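Local coordinates for putative hemin storage protein (Bordetella bronchiseptica, PDB 6AU1) that cleaves deacetylated poly-beta-1,6-N-acetylglucosamine through the glycoside hydrolase domain that this chain represents, and so can disrupt bacterial biofilms, at residues 27-32 with 79-84; 33-38 with 340-345; 131-136 with 177-182; 189-194 with 199-204. All coordinates share one frame; numbering follows the deposited sequence.

Interaction 1: 27-32 with 79-84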
loop_
_atom_site.group_PDB
_atom_site.type_symbol
_atom_site.label_atom_id
_atom_site.label_comp_id
_atom_site.label_asym_id
_atom_site.label_seq_id
_atom_site.Cartn_x
_atom_site.Cartn_y
_atom_site.Cartn_z
ATOM N N ARG A 27 4.155 4.486 25.963
ATOM C CA ARG A 27 3.357 5.707 26.056
ATOM C C ARG A 27 2.823 6.096 24.679
ATOM O O ARG A 27 1.668 6.507 24.552
ATOM C CB ARG A 27 4.175 6.846 26.666
ATOM C CG ARG A 27 4.396 6.670 28.165
ATOM C CD ARG A 27 4.960 7.922 28.801
ATOM N NE ARG A 27 6.368 8.109 28.477
ATOM C CZ ARG A 27 7.365 7.562 29.164
ATOM N NH1 ARG A 27 7.098 6.787 30.210
ATOM N NH2 ARG A 27 8.625 7.779 28.806
ATOM N N ASN A 28 3.664 5.949 23.654
ATOM C CA ASN A 28 3.246 6.199 22.278
ATOM C C ASN A 28 2.056 5.323 21.902
ATOM O O ASN A 28 1.037 5.809 21.398
ATOM C CB ASN A 28 4.403 5.936 21.302
ATOM C CG ASN A 28 5.548 6.925 21.459
ATOM O OD1 ASN A 28 5.419 7.965 22.126
ATOM N ND2 ASN A 28 6.685 6.610 20.830
ATOM N N LEU A 29 2.196 4.024 22.154
ATOM C CA LEU A 29 1.126 3.075 21.874
ATOM C C LEU A 29 -0.158 3.458 22.603
ATOM O O LEU A 29 -1.239 3.433 22.017
ATOM C CB LEU A 29 1.545 1.657 22.256
ATOM C CG LEU A 29 0.495 0.571 22.019
ATOM C CD1 LEU A 29 -0.065 0.660 20.598
ATOM C CD2 LEU A 29 1.101 -0.788 22.272
ATOM N N GLY A 30 -0.036 3.825 23.877
ATOM C CA GLY A 30 -1.189 4.247 24.653
ATOM C C GLY A 30 -1.951 5.392 23.998
ATOM O O GLY A 30 -3.181 5.392 23.971
ATOM N N GLN A 31 -1.222 6.365 23.456
ATOM C CA GLN A 31 -1.856 7.515 22.812
ATOM C C GLN A 31 -2.599 7.095 21.551
ATOM O O GLN A 31 -3.684 7.610 21.257
ATOM C CB GLN A 31 -0.825 8.590 22.471
ATOM C CG GLN A 31 -0.300 9.355 23.678
ATOM C CD GLN A 31 0.521 10.568 23.272
ATOM O OE1 GLN A 31 1.545 10.441 22.600
ATOM N NE2 GLN A 31 0.063 11.753 23.664
ATOM N N LEU A 32 -2.012 6.162 20.808
ATOM C CA LEU A 32 -2.658 5.649 19.604
ATOM C C LEU A 32 -3.965 4.944 19.953
ATOM O O LEU A 32 -5.015 5.229 19.364
ATOM C CB LEU A 32 -1.726 4.698 18.849
ATOM C CG LEU A 32 -2.389 3.921 17.713
ATOM C CD1 LEU A 32 -2.839 4.866 16.593
ATOM C CD2 LEU A 32 -1.464 2.831 17.176
ATOM N N ALA A 79 -1.239 -4.770 17.014
ATOM C CA ALA A 79 -2.439 -5.331 16.395
ATOM C C ALA A 79 -3.395 -5.863 17.464
ATOM O O ALA A 79 -4.596 -5.586 17.424
ATOM C CB ALA A 79 -2.068 -6.437 15.413
ATOM N N TRP A 80 -2.873 -6.614 18.435
ATOM C CA TRP A 80 -3.757 -7.148 19.475
ATOM C C TRP A 80 -4.398 -6.029 20.302
ATOM O O TRP A 80 -5.575 -6.110 20.669
ATOM C CB TRP A 80 -3.000 -8.117 20.408
ATOM C CG TRP A 80 -3.012 -9.556 19.937
ATOM C CD1 TRP A 80 -1.924 -10.360 19.699
ATOM C CD2 TRP A 80 -4.168 -10.347 19.626
ATOM N NE1 TRP A 80 -2.340 -11.608 19.279
ATOM C CE2 TRP A 80 -3.710 -11.622 19.223
ATOM C CE3 TRP A 80 -5.547 -10.107 19.665
ATOM C CZ2 TRP A 80 -4.582 -12.646 18.855
ATOM C CZ3 TRP A 80 -6.407 -11.123 19.295
ATOM C CH2 TRP A 80 -5.921 -12.377 18.900
ATOM N N GLN A 81 -3.633 -4.985 20.611
ATOM C CA GLN A 81 -4.184 -3.927 21.452
ATOM C C GLN A 81 -5.217 -3.107 20.696
ATOM O O GLN A 81 -6.225 -2.712 21.278
ATOM C CB GLN A 81 -3.087 -3.023 21.999
ATOM C CG GLN A 81 -2.191 -3.739 22.996
ATOM C CD GLN A 81 -1.642 -2.824 24.065
ATOM O OE1 GLN A 81 -2.209 -1.770 24.352
ATOM N NE2 GLN A 81 -0.526 -3.223 24.665
ATOM N N LEU A 82 -4.960 -2.837 19.415
ATOM C CA LEU A 82 -5.971 -2.192 18.578
ATOM C C LEU A 82 -7.260 -3.011 18.536
ATOM O O LEU A 82 -8.357 -2.465 18.712
ATOM C CB LEU A 82 -5.438 -1.972 17.160
ATOM C CG LEU A 82 -4.494 -0.780 17.016
ATOM C CD1 LEU A 82 -3.866 -0.795 15.634
ATOM C CD2 LEU A 82 -5.239 0.537 17.248
ATOM N N LYS A 83 -7.130 -4.323 18.329
ATOM C CA LYS A 83 -8.309 -5.184 18.239
ATOM C C LYS A 83 -9.089 -5.236 19.547
ATOM O O LYS A 83 -10.315 -5.078 19.556
ATOM C CB LYS A 83 -7.915 -6.607 17.814
ATOM C CG LYS A 83 -7.441 -6.680 16.362
ATOM C CD LYS A 83 -7.171 -8.111 15.900
ATOM C CE LYS A 83 -8.439 -8.963 15.905
ATOM N NZ LYS A 83 -9.533 -8.404 15.055
ATOM N N THR A 84 -8.384 -5.452 20.651
ATOM C CA THR A 84 -9.059 -5.711 21.913
ATOM C C THR A 84 -9.455 -4.446 22.666
ATOM O O THR A 84 -10.495 -4.425 23.329
ATOM C CB THR A 84 -8.188 -6.587 22.835
ATOM O OG1 THR A 84 -6.983 -5.889 23.172
ATOM C CG2 THR A 84 -7.834 -7.878 22.127
#
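Leu29 and Leu32 lie one helical turn apart on helix 22-39 and face Gln81 and Leu82 of helix 75-86. The CA atoms of Leu29 and Gln81 are 8.8 Å apart. Leu32 CA and Leu82 CA are 8.6 Å apart. The two backbones thus keep nearly the same spacing at both points. The contact is small and made by side-chain ends. Leu29 holds CG anti to its backbone N (chi1 179°) and reaches out with one methyl. This CD2 sits over the flat of the Gln81 amide, 3.8 Å from Gln81 NE2 and only slightly farther from Gln81 CD and OE1. The Gln81 chain bends at chi2, which turns the amide broadside to the methyl. At the second point the two methyls lie side by side, with Leu32 CD2 4.4 Å from Leu82 CD2, a loose touch. Within helix 75-86, Trp80 O takes two bonds, from Thr84 N and from Thr84 OG1 (2.9 Å), which arrive from opposite faces of the carbonyl. In the TIM-barrel fold the two helices are neighbours on the outside of the barrel, following strands 8-12 and 43-47. Ile33 and Met36 of helix 22-39 extend the packing on Leu82, while Val90 of strand 89-94 backs the same leucine from the barrel wall.

Interaction 2: 33-38 with 340-345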
loop_
_atom_site.group_PDB
_atom_site.type_symbol
_atom_site.label_atom_id
_atom_site.label_comp_id
_atom_site.label_asym_id
_atom_site.label_seq_id
_atom_site.Cartn_x
_atom_site.Cartn_y
_atom_site.Cartn_z
ATOM N N ILE A 33 -3.902 4.036 20.925
ATOM C CA ILE A 33 -5.071 3.259 21.306
ATOM C C ILE A 33 -6.211 4.178 21.733
ATOM O O ILE A 33 -7.362 3.978 21.330
ATOM C CB ILE A 33 -4.755 2.265 22.451
ATOM C CG1 ILE A 33 -3.670 1.262 22.028
ATOM C CG2 ILE A 33 -6.013 1.542 22.899
ATOM C CD1 ILE A 33 -3.934 0.555 20.698
ATOM N N ASP A 34 -5.892 5.194 22.529
ATOM C CA ASP A 34 -6.914 6.137 22.988
ATOM C C ASP A 34 -7.603 6.857 21.829
ATOM O O ASP A 34 -8.824 7.033 21.837
ATOM C CB ASP A 34 -6.319 7.171 23.943
ATOM C CG ASP A 34 -5.990 6.587 25.302
ATOM O OD1 ASP A 34 -6.457 5.466 25.597
ATOM O OD2 ASP A 34 -5.270 7.253 26.075
ATOM N N ARG A 35 -6.817 7.289 20.849
ATOM C CA ARG A 35 -7.369 7.985 19.692
ATOM C C ARG A 35 -8.234 7.064 18.841
ATOM O O ARG A 35 -9.292 7.470 18.363
ATOM C CB ARG A 35 -6.248 8.575 18.833
ATOM C CG ARG A 35 -5.642 9.842 19.399
ATOM C CD ARG A 35 -4.356 10.202 18.651
ATOM N NE ARG A 35 -4.569 10.458 17.227
ATOM C CZ ARG A 35 -5.069 11.597 16.750
ATOM N NH1 ARG A 35 -5.425 12.567 17.583
ATOM N NH2 ARG A 35 -5.229 11.766 15.441
ATOM N N MET A 36 -7.786 5.828 18.641
ATOM C CA MET A 36 -8.567 4.902 17.822
ATOM C C MET A 36 -9.852 4.459 18.527
ATOM O O MET A 36 -10.883 4.259 17.878
ATOM C CB MET A 36 -7.714 3.696 17.422
ATOM C CG MET A 36 -6.528 4.058 16.502
ATOM S SD MET A 36 -6.993 4.907 14.966
ATOM C CE MET A 36 -6.724 6.628 15.380
ATOM N N LYS A 37 -9.809 4.321 19.851
ATOM C CA LYS A 37 -11.019 3.996 20.598
ATOM C C LYS A 37 -12.034 5.122 20.421
ATOM O O LYS A 37 -13.228 4.879 20.231
ATOM C CB LYS A 37 -10.693 3.763 22.083
ATOM C CG LYS A 37 -11.884 3.466 22.970
ATOM C CD LYS A 37 -11.444 2.911 24.330
ATOM C CE LYS A 37 -10.337 3.755 24.955
ATOM N NZ LYS A 37 -9.972 3.282 26.327
ATOM N N ASP A 38 -11.536 6.355 20.430
ATOM C CA ASP A 38 -12.372 7.545 20.323
ATOM C C ASP A 38 -12.950 7.719 18.919
ATOM O O ASP A 38 -14.129 8.040 18.744
ATOM C CB ASP A 38 -11.550 8.776 20.717
ATOM C CG ASP A 38 -12.365 10.051 20.725
ATOM O OD1 ASP A 38 -13.598 9.976 20.917
ATOM O OD2 ASP A 38 -11.766 11.134 20.551
ATOM N N ILE A 340 0.949 11.342 18.572
ATOM C CA ILE A 340 1.675 12.079 19.600
ATOM C C ILE A 340 1.349 13.578 19.559
ATOM O O ILE A 340 1.272 14.235 20.599
ATOM C CB ILE A 340 3.193 11.870 19.464
ATOM C CG1 ILE A 340 3.531 10.381 19.584
ATOM C CG2 ILE A 340 3.945 12.661 20.525
ATOM C CD1 ILE A 340 5.012 10.096 19.713
ATOM N N ALA A 341 1.140 14.119 18.364
ATOM C CA ALA A 341 0.827 15.545 18.236
ATOM C C ALA A 341 -0.677 15.797 18.153
ATOM O O ALA A 341 -1.110 16.925 17.906
ATOM C CB ALA A 341 1.520 16.130 17.017
ATOM N N ASN A 342 -1.460 14.740 18.357
ATOM C CA ASN A 342 -2.915 14.805 18.264
ATOM C C ASN A 342 -3.374 15.361 16.929
ATOM O O ASN A 342 -4.250 16.227 16.863
ATOM C CB ASN A 342 -3.490 15.643 19.410
ATOM C CG ASN A 342 -3.151 15.069 20.771
ATOM O OD1 ASN A 342 -2.604 15.758 21.634
ATOM N ND2 ASN A 342 -3.461 13.791 20.964
ATOM N N HIS A 343 -2.768 14.867 15.856
ATOM C CA HIS A 343 -3.169 15.274 14.531
ATOM C C HIS A 343 -3.419 14.079 13.614
ATOM O O HIS A 343 -2.583 13.190 13.522
ATOM C CB HIS A 343 -2.138 16.185 13.897
ATOM C CG HIS A 343 -2.633 16.801 12.636
ATOM N ND1 HIS A 343 -2.650 16.115 11.440
ATOM C CD2 HIS A 343 -3.215 17.999 12.395
ATOM C CE1 HIS A 343 -3.185 16.880 10.508
ATOM N NE2 HIS A 343 -3.535 18.030 11.060
ATOM N N PRO A 344 -4.562 14.071 12.903
ATOM C CA PRO A 344 -5.566 15.144 12.902
ATOM C C PRO A 344 -6.339 15.232 14.213
ATOM O O PRO A 344 -6.263 14.329 15.047
ATOM C CB PRO A 344 -6.496 14.760 11.740
ATOM C CG PRO A 344 -6.331 13.282 11.577
ATOM C CD PRO A 344 -4.894 12.989 11.958
ATOM N N ASP A 345 -7.054 16.335 14.392
ATOM C CA ASP A 345 -7.846 16.572 15.590
ATOM C C ASP A 345 -9.008 15.579 15.639
ATOM O O ASP A 345 -9.931 15.644 14.821
ATOM C CB ASP A 345 -8.341 18.021 15.594
ATOM C CG ASP A 345 -9.164 18.378 16.832
ATOM O OD1 ASP A 345 -9.535 17.490 17.625
ATOM O OD2 ASP A 345 -9.454 19.575 16.994
HETATM O O HOH W 1 -6.701 15.063 18.655
#
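The Arg35 guanidinium has the backbone N of His343 over one face and Pro344 O at its edge. A water also lies at the edge, in plane. In the TIM-barrel fold the contact joins helix 22-39, which follows the first strand, to the loop after the last strand, 332-335. NH1 and NH2 of Arg35 both bond the one carbonyl oxygen of Pro344, end-on and in the guanidinium plane. Arg35 NH2 to Pro344 O is the shorter and straighter bond, 2.8 Å with an N-H...O angle of 161°. Arg35 NH1 to Pro344 O is 3.2 Å and more bent, at 136°. A bend at chi3 (61°) brings both nitrogens to this carbonyl. A salt bridge from Arg35 NH2 to Asp337 gives the group a second hold and should limit its rotation. The loop is shaped by a G1 beta bulge, with Asn342 and His343 facing Asp338, and by the cis peptide before Pro344. The His343 ring has Pro344 CB over one face, toward the rim. A sulfate, probably from the crystallisation liquor, lies near the His343 side chain. The edge water is bonded weakly by Arg35 NH1 at 3.0 Å and donates to Asn342 O at 3.3 Å.

Interaction 3: 131-136 with 177-182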
loop_
_atom_site.group_PDB
_atom_site.type_symbol
_atom_site.label_atom_id
_atom_site.label_comp_id
_atom_site.label_asym_id
_atom_site.label_seq_id
_atom_site.Cartn_x
_atom_site.Cartn_y
_atom_site.Cartn_z
ATOM N N SER A 131 12.483 -8.689 -7.925
ATOM C CA SER A 131 11.771 -9.128 -9.123
ATOM C C SER A 131 10.832 -10.294 -8.845
ATOM O O SER A 131 11.282 -11.388 -8.509
ATOM C CB SER A 131 12.754 -9.544 -10.213
ATOM O OG SER A 131 12.040 -10.016 -11.348
ATOM N N PRO A 132 9.518 -10.083 -9.010
ATOM C CA PRO A 132 8.600 -11.201 -8.765
ATOM C C PRO A 132 8.662 -12.247 -9.882
ATOM O O PRO A 132 7.999 -13.275 -9.784
ATOM C CB PRO A 132 7.227 -10.522 -8.714
ATOM C CG PRO A 132 7.382 -9.347 -9.642
ATOM C CD PRO A 132 8.809 -8.865 -9.448
ATOM N N PHE A 133 9.454 -11.982 -10.921
ATOM C CA PHE A 133 9.693 -12.963 -11.979
ATOM C C PHE A 133 10.824 -13.945 -11.643
ATOM O O PHE A 133 10.965 -14.979 -12.298
ATOM C CB PHE A 133 10.008 -12.241 -13.300
ATOM C CG PHE A 133 8.902 -11.335 -13.765
ATOM C CD1 PHE A 133 7.839 -11.842 -14.506
ATOM C CD2 PHE A 133 8.913 -9.987 -13.452
ATOM C CE1 PHE A 133 6.808 -11.016 -14.936
ATOM C CE2 PHE A 133 7.889 -9.153 -13.877
ATOM C CZ PHE A 133 6.833 -9.670 -14.616
ATOM N N HIS A 134 11.632 -13.621 -10.633
ATOM C CA HIS A 134 12.732 -14.495 -10.226
ATOM C C HIS A 134 12.244 -15.489 -9.172
ATOM O O HIS A 134 11.685 -15.088 -8.156
ATOM C CB HIS A 134 13.899 -13.678 -9.672
ATOM C CG HIS A 134 15.185 -14.442 -9.603
ATOM N ND1 HIS A 134 15.412 -15.441 -8.680
ATOM C CD2 HIS A 134 16.311 -14.359 -10.353
ATOM C CE1 HIS A 134 16.622 -15.939 -8.863
ATOM N NE2 HIS A 134 17.188 -15.302 -9.874
ATOM N N PRO A 135 12.437 -16.792 -9.424
ATOM C CA PRO A 135 11.924 -17.821 -8.511
ATOM C C PRO A 135 12.447 -17.703 -7.078
ATOM O O PRO A 135 11.698 -18.030 -6.153
ATOM C CB PRO A 135 12.394 -19.134 -9.152
ATOM C CG PRO A 135 13.452 -18.741 -10.143
ATOM C CD PRO A 135 13.079 -17.377 -10.613
ATOM N N ASP A 136 13.685 -17.247 -6.882
ATOM C CA ASP A 136 14.208 -17.128 -5.515
ATOM C C ASP A 136 13.611 -15.917 -4.794
ATOM O O ASP A 136 13.303 -15.987 -3.603
ATOM C CB ASP A 136 15.731 -17.043 -5.513
ATOM C CG ASP A 136 16.385 -18.317 -6.009
ATOM O OD1 ASP A 136 15.860 -19.414 -5.722
ATOM O OD2 ASP A 136 17.419 -18.216 -6.692
ATOM N N ALA A 177 11.960 -13.912 -20.025
ATOM C CA ALA A 177 11.536 -15.283 -20.302
ATOM C C ALA A 177 10.044 -15.445 -20.049
ATOM O O ALA A 177 9.360 -16.185 -20.763
ATOM C CB ALA A 177 12.333 -16.275 -19.464
ATOM N N THR A 178 9.537 -14.741 -19.039
ATOM C CA THR A 178 8.111 -14.782 -18.731
ATOM C C THR A 178 7.284 -14.127 -19.846
ATOM O O THR A 178 6.233 -14.645 -20.223
ATOM C CB THR A 178 7.806 -14.098 -17.383
ATOM O OG1 THR A 178 8.546 -14.750 -16.340
ATOM C CG2 THR A 178 6.323 -14.174 -17.067
ATOM N N TYR A 179 7.760 -12.997 -20.372
ATOM C CA TYR A 179 7.059 -12.318 -21.463
ATOM C C TYR A 179 6.998 -13.210 -22.695
ATOM O O TYR A 179 6.011 -13.197 -23.425
ATOM C CB TYR A 179 7.732 -10.987 -21.827
ATOM C CG TYR A 179 7.991 -10.074 -20.652
ATOM C CD1 TYR A 179 7.150 -10.068 -19.541
ATOM C CD2 TYR A 179 9.089 -9.222 -20.648
ATOM C CE1 TYR A 179 7.405 -9.228 -18.449
ATOM C CE2 TYR A 179 9.351 -8.386 -19.571
ATOM C CZ TYR A 179 8.511 -8.388 -18.482
ATOM O OH TYR A 179 8.797 -7.547 -17.426
ATOM N N GLN A 180 8.057 -13.982 -22.917
ATOM C CA GLN A 180 8.110 -14.899 -24.054
ATOM C C GLN A 180 6.995 -15.927 -23.897
ATOM O O GLN A 180 6.316 -16.291 -24.865
ATOM C CB GLN A 180 9.486 -15.561 -24.134
ATOM C CG GLN A 180 9.731 -16.410 -25.368
ATOM C CD GLN A 180 11.194 -16.801 -25.501
ATOM O OE1 GLN A 180 11.882 -17.019 -24.504
ATOM N NE2 GLN A 180 11.677 -16.875 -26.731
ATOM N N GLY A 181 6.795 -16.361 -22.656
ATOM C CA GLY A 181 5.697 -17.240 -22.311
ATOM C C GLY A 181 4.325 -16.660 -22.606
ATOM O O GLY A 181 3.376 -17.411 -22.829
ATOM N N TRP A 182 4.211 -15.334 -22.618
ATOM C CA TRP A 182 2.938 -14.684 -22.919
ATOM C C TRP A 182 2.735 -14.510 -24.419
ATOM O O TRP A 182 1.715 -13.978 -24.847
ATOM C CB TRP A 182 2.836 -13.300 -22.265
ATOM C CG TRP A 182 2.994 -13.246 -20.768
ATOM C CD1 TRP A 182 2.931 -14.285 -19.886
ATOM C CD2 TRP A 182 3.239 -12.069 -19.990
ATOM N NE1 TRP A 182 3.124 -13.826 -18.597
ATOM C CE2 TRP A 182 3.319 -12.468 -18.635
ATOM C CE3 TRP A 182 3.396 -10.716 -20.306
ATOM C CZ2 TRP A 182 3.547 -11.562 -17.600
ATOM C CZ3 TRP A 182 3.633 -9.816 -19.281
ATOM C CH2 TRP A 182 3.707 -10.242 -17.939
#
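Phe133 and Thr178 bring the backbones closest, 7.2 Å between CA atoms, where a type I turn from Ser131 to His134 meets the last turns of helix 173-181. Phe133 CG is anti to its carbonyl carbon (chi1 -60°), which lays the ring against the side of these turns. Thr178 comes at the ring edge, with OG1 3.5 Å from Phe133 CD1. Its CG2 methyl also touches that edge. Tyr179 makes a T-shaped pair, turning its edge to the Phe133 face, with centroids 5.5 Å apart and planes at 78°. Trp182 joins at the Phe133 edge, Trp182 CZ2 lying 4.2 Å from Phe133 CE1. Tyr208 of helix 195-223 stacks on Phe133 as well, so the ring sits in an aromatic cluster. Ser131 OG accepts from Phe133 N, an ST turn. At the N-cap of helix 135-151, His134 ND1 accepts from Asp136 N at 3.1 Å. Both hydroxyls near the ring are bonded elsewhere, Thr178 OG1 with Glu174 O and Tyr179 OH with Asp170 O. The chemistry across the contact is therefore van der Waals and aromatic, and the polar atoms brought against Phe133 do not depend on it for partners.

Interaction 4: 189-194 with 199-204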
loop_
_atom_site.group_PDB
_atom_site.type_symbol
_atom_site.label_atom_id
_atom_site.label_comp_id
_atom_site.label_asym_id
_atom_site.label_seq_id
_atom_site.Cartn_x
_atom_site.Cartn_y
_atom_site.Cartn_z
ATOM N N ALA A 189 12.562 -3.391 -26.179
ATOM C CA ALA A 189 12.546 -2.421 -27.277
ATOM C C ALA A 189 11.532 -2.824 -28.354
ATOM O O ALA A 189 10.776 -1.985 -28.860
ATOM C CB ALA A 189 13.936 -2.268 -27.884
ATOM N N ALA A 190 11.508 -4.109 -28.698
ATOM C CA ALA A 190 10.590 -4.606 -29.721
ATOM C C ALA A 190 9.130 -4.503 -29.264
ATOM O O ALA A 190 8.238 -4.162 -30.047
ATOM C CB ALA A 190 10.938 -6.045 -30.086
ATOM N N ILE A 191 8.889 -4.806 -27.995
ATOM C CA ILE A 191 7.555 -4.673 -27.434
ATOM C C ILE A 191 7.088 -3.217 -27.489
ATOM O O ILE A 191 5.992 -2.928 -27.960
ATOM C CB ILE A 191 7.516 -5.178 -25.979
ATOM C CG1 ILE A 191 7.720 -6.696 -25.945
ATOM C CG2 ILE A 191 6.216 -4.776 -25.325
ATOM C CD1 ILE A 191 7.918 -7.256 -24.535
ATOM N N ARG A 192 7.932 -2.304 -27.015
ATOM C CA ARG A 192 7.546 -0.895 -26.912
ATOM C C ARG A 192 7.303 -0.245 -28.274
ATOM O O ARG A 192 6.516 0.691 -28.377
ATOM C CB ARG A 192 8.613 -0.097 -26.158
ATOM C CG ARG A 192 8.674 -0.386 -24.645
ATOM C CD ARG A 192 7.534 0.293 -23.886
ATOM N NE ARG A 192 7.439 1.720 -24.195
ATOM C CZ ARG A 192 8.255 2.655 -23.713
ATOM N NH1 ARG A 192 9.244 2.330 -22.887
ATOM N NH2 ARG A 192 8.082 3.922 -24.064
ATOM N N ALA A 193 7.973 -0.748 -29.307
ATOM C CA ALA A 193 7.874 -0.167 -30.646
ATOM C C ALA A 193 6.528 -0.439 -31.323
ATOM O O ALA A 193 6.126 0.279 -32.243
ATOM C CB ALA A 193 9.010 -0.689 -31.526
ATOM N N ASP A 194 5.845 -1.488 -30.880
ATOM C CA ASP A 194 4.580 -1.908 -31.481
ATOM C C ASP A 194 3.433 -1.644 -30.503
ATOM O O ASP A 194 3.332 -2.299 -29.468
ATOM C CB ASP A 194 4.661 -3.392 -31.865
ATOM C CG ASP A 194 3.405 -3.914 -32.551
ATOM O OD1 ASP A 194 2.271 -3.540 -32.176
ATOM O OD2 ASP A 194 3.558 -4.740 -33.470
ATOM N N GLN A 199 0.582 -2.514 -25.450
ATOM C CA GLN A 199 -0.668 -2.599 -24.695
ATOM C C GLN A 199 -0.823 -3.959 -24.012
ATOM O O GLN A 199 -1.203 -4.039 -22.842
ATOM C CB GLN A 199 -1.863 -2.331 -25.622
ATOM C CG GLN A 199 -3.195 -2.870 -25.122
ATOM C CD GLN A 199 -3.745 -2.080 -23.953
ATOM O OE1 GLN A 199 -3.289 -0.973 -23.667
ATOM N NE2 GLN A 199 -4.734 -2.650 -23.266
ATOM N N GLN A 200 -0.526 -5.027 -24.742
ATOM C CA GLN A 200 -0.640 -6.378 -24.197
ATOM C C GLN A 200 0.339 -6.584 -23.059
ATOM O O GLN A 200 0.026 -7.225 -22.047
ATOM C CB GLN A 200 -0.397 -7.419 -25.293
ATOM C CG GLN A 200 -1.509 -7.481 -26.321
ATOM C CD GLN A 200 -1.133 -8.333 -27.513
ATOM O OE1 GLN A 200 -0.002 -8.811 -27.613
ATOM N NE2 GLN A 200 -2.080 -8.535 -28.421
ATOM N N TRP A 201 1.534 -6.032 -23.234
ATOM C CA TRP A 201 2.584 -6.133 -22.231
ATOM C C TRP A 201 2.200 -5.391 -20.953
ATOM O O TRP A 201 2.361 -5.925 -19.841
ATOM C CB TRP A 201 3.896 -5.591 -22.805
ATOM C CG TRP A 201 5.100 -5.768 -21.909
ATOM C CD1 TRP A 201 5.514 -6.919 -21.305
ATOM C CD2 TRP A 201 6.066 -4.765 -21.570
ATOM N NE1 TRP A 201 6.667 -6.686 -20.586
ATOM C CE2 TRP A 201 7.027 -5.373 -20.738
ATOM C CE3 TRP A 201 6.212 -3.411 -21.896
ATOM C CZ2 TRP A 201 8.118 -4.673 -20.215
ATOM C CZ3 TRP A 201 7.292 -2.708 -21.366
ATOM C CH2 TRP A 201 8.233 -3.343 -20.543
ATOM N N SER A 202 1.688 -4.169 -21.105
ATOM C CA SER A 202 1.214 -3.393 -19.961
ATOM C C SER A 202 0.154 -4.161 -19.170
ATOM O O SER A 202 0.272 -4.307 -17.952
ATOM C CB SER A 202 0.650 -2.043 -20.410
ATOM O OG SER A 202 0.061 -1.351 -19.317
ATOM N N LYS A 203 -0.863 -4.668 -19.863
ATOM C CA LYS A 203 -1.940 -5.408 -19.200
ATOM C C LYS A 203 -1.420 -6.692 -18.561
ATOM O O LYS A 203 -1.862 -7.077 -17.476
ATOM C CB LYS A 203 -3.060 -5.724 -20.188
ATOM C CG LYS A 203 -3.920 -4.516 -20.522
ATOM C CD LYS A 203 -4.617 -3.997 -19.266
ATOM C CE LYS A 203 -5.582 -2.864 -19.581
ATOM N NZ LYS A 203 -6.337 -2.430 -18.368
ATOM N N GLY A 204 -0.472 -7.345 -19.231
ATOM C CA GLY A 204 0.131 -8.559 -18.712
ATOM C C GLY A 204 0.860 -8.330 -17.397
ATOM O O GLY A 204 0.745 -9.131 -16.457
#
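Between the touching residues Ile191 and Trp201 the chain turns at Asp194, whose OD1 accepts from Lys196 N and, weakly, from Leu197 N. Asp194 is thus the N-cap of helix 195-223. The contact joins two consecutive helices, 188-193 and 195-223, folded against each other across this tight turn. Both belong to the long excursion between strands 156-159 and 230-235 of the TIM barrel. The approach is close, with the CA atoms of Ile191 and Trp201 7.3 Å apart. Ile191 meets the tryptophan with both branches. Its CG2 methyl presses on the root of the side chain, 3.5 Å from Trp201 CB, and also touches the six-membered ring at CE3. Its CD1 methyl makes a CH-pi contact with the five-membered ring of Trp201, 4.0 Å from the centroid and only 7° off the normal. Trp201 CG is anti to the backbone N (chi1 -174°), which swings the indole out to meet this methyl. The indole is also in an edge-to-face pair with Tyr179 and a cation-pi contact with Lys205. Arg192 bends at chi2 and chi3 and crosses the outer ring obliquely. Its guanidinium plane is within 8° of the indole plane but lies beyond the ring and does not stack on it. Its strongest polar partner is Asp167 O, bonded by NH1. The touch itself is aliphatic, Arg192 CD lying 3.9 Å from Trp201 CZ3.

How the interactions relate
The contacts form two groups on opposite sides of the chain's centre. Interactions 1 and 2 share helix 22-39, with centres 11 Å apart. They touch directly: Leu82 CD2 is 3.7 Å from Ile33 CD1, and Asn28 and Gln31 meet Ile340. Their segments alternate along the chain. Interactions 3 and 4 have centres 15 Å apart and meet through Tyr179, Trp182 and Trp201, with Tyr179 CZ 3.3 Å from Trp201 NE1. Their helices follow each other in the chain. Both are nested in the long loop closed by interaction 2, the one beside the sulfate. The two groups lie 41 to 47 Å apart, centre to centre.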